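Local coordinates for conserved hypothetical protein (Thermotoga maritima, PDB 1P8C), which is of uncertain function but belongs to the carboxymuconolactone decarboxylase family and may act as a peroxiredoxin-like oxidoreductase, at residues R42-L45 with N46-R49. Sequence-based numbering, arbitrary orientation.
Sequences RGTL and NTKR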
loop_
_atom_site.group_PDB
_atom_site.type_symbol
_atom_site.label_atom_id
_atom_site.label_comp_id
_atom_site.label_asym_id
_atom_site.label_seq_id
_atom_site.Cartn_x
_atom_site.Cartn_y
_atom_site.Cartn_z
ATOM N N ARG C 42 -13.187 -1.897 -25.051
ATOM C CA ARG C 42 -11.871 -2.311 -25.535
ATOM C C ARG C 42 -11.220 -3.262 -24.554
ATOM O O ARG C 42 -10.030 -3.540 -24.641
ATOM C CB ARG C 42 -10.964 -1.100 -25.767
ATOM C CG ARG C 42 -11.252 -0.391 -27.073
ATOM C CD ARG C 42 -10.215 0.656 -27.384
ATOM N NE ARG C 42 -10.180 1.697 -26.367
ATOM C CZ ARG C 42 -9.429 2.790 -26.448
ATOM N NH1 ARG C 42 -8.648 2.986 -27.504
ATOM N NH2 ARG C 42 -9.455 3.685 -25.472
ATOM N N GLY C 43 -12.027 -3.768 -23.629
ATOM C CA GLY C 43 -11.531 -4.681 -22.620
ATOM C C GLY C 43 -11.308 -6.082 -23.135
ATOM O O GLY C 43 -11.037 -6.286 -24.311
ATOM N N THR C 44 -11.440 -7.041 -22.229
ATOM C CA THR C 44 -11.253 -8.453 -22.506
ATOM C C THR C 44 -12.374 -9.175 -21.784
ATOM O O THR C 44 -13.116 -8.557 -21.033
ATOM C CB THR C 44 -9.909 -8.915 -21.947
ATOM O OG1 THR C 44 -8.861 -8.291 -22.691
ATOM C CG2 THR C 44 -9.763 -10.420 -22.021
ATOM N N LEU C 45 -12.517 -10.472 -22.016
ATOM C CA LEU C 45 -13.568 -11.230 -21.351
ATOM C C LEU C 45 -13.196 -11.292 -19.860
ATOM O O LEU C 45 -14.049 -11.461 -18.996
ATOM C CB LEU C 45 -13.655 -12.644 -21.952
ATOM C CG LEU C 45 -14.947 -13.467 -21.823
ATOM C CD1 LEU C 45 -14.649 -14.922 -22.152
ATOM C CD2 LEU C 45 -15.516 -13.397 -20.424
ATOM N N ASN C 46 -11.906 -11.152 -19.570
ATOM C CA ASN C 46 -11.442 -11.192 -18.178
ATOM C C ASN C 46 -11.780 -9.870 -17.498
ATOM O O ASN C 46 -12.234 -9.856 -16.362
ATOM C CB ASN C 46 -9.930 -11.447 -18.088
ATOM C CG ASN C 46 -9.532 -12.805 -18.635
ATOM O OD1 ASN C 46 -10.159 -13.827 -18.342
ATOM N ND2 ASN C 46 -8.475 -12.821 -19.429
ATOM N N THR C 47 -11.558 -8.774 -18.210
ATOM C CA THR C 47 -11.876 -7.474 -17.684
ATOM C C THR C 47 -13.341 -7.501 -17.249
ATOM O O THR C 47 -13.668 -7.154 -16.109
ATOM C CB THR C 47 -11.681 -6.395 -18.731
ATOM O OG1 THR C 47 -10.525 -6.708 -19.513
ATOM C CG2 THR C 47 -11.450 -5.035 -18.038
ATOM N N LYS C 48 -14.212 -7.958 -18.142
ATOM C CA LYS C 48 -15.635 -8.051 -17.836
ATOM C C LYS C 48 -15.950 -9.007 -16.702
ATOM O O LYS C 48 -16.860 -8.755 -15.930
ATOM C CB LYS C 48 -16.429 -8.507 -19.072
ATOM C CG LYS C 48 -16.360 -7.557 -20.252
ATOM C CD LYS C 48 -17.049 -8.127 -21.488
ATOM C CE LYS C 48 -16.979 -7.129 -22.614
ATOM N NZ LYS C 48 -15.584 -6.619 -22.723
ATOM N N ARG C 49 -15.228 -10.119 -16.605
ATOM C CA ARG C 49 -15.527 -11.086 -15.545
ATOM C C ARG C 49 -15.152 -10.551 -14.174
ATOM O O ARG C 49 -15.837 -10.820 -13.184
ATOM C CB ARG C 49 -14.827 -12.426 -15.805
ATOM C CG ARG C 49 -15.743 -13.479 -16.396
ATOM C CD ARG C 49 -14.990 -14.654 -17.043
ATOM N NE ARG C 49 -15.894 -15.460 -17.873
ATOM C CZ ARG C 49 -15.513 -16.338 -18.805
ATOM N NH1 ARG C 49 -14.234 -16.553 -19.049
ATOM N NH2 ARG C 49 -16.424 -16.994 -19.513
#
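The N-terminal turn of helix 45-56, entered through a short loop from helix 25-41, joins Thr44 to Thr47 and Leu45 to Arg49. Thr44 stands at the N-cap position, yet the side-chain bond here runs the other way along the chain: Thr47, three residues on, accepts the backbone N-H of Thr44 at its OG1, N to OG1 2.9 Å, in a bent bond of 131°. With OG1 anti to the carbonyl carbon (chi1 -38°), the hydroxyl lies back beside its own backbone N, facing the incoming loop. That same oxygen is hydrogen-bonded to OD1 of Asp107 of a second subunit, and a valine in its place would probably leave both the Thr44 N-H and this carboxylate without this partner. The first helical bond, Lys48 N to Thr44 O at 3.1 Å, is nearly straight, while the Lys48 chain bends at its end (chi4 48°) and gives NZ to Leu40 O on the preceding helix. Next in the chain, Leu45 lays CD2 over the centre of one face of the guanidinium of Arg49, one turn ahead, 3.3 Å from NE. The Thr44 N-H to Thr47 bond is one half of a capping box, here reaching a subunit interface.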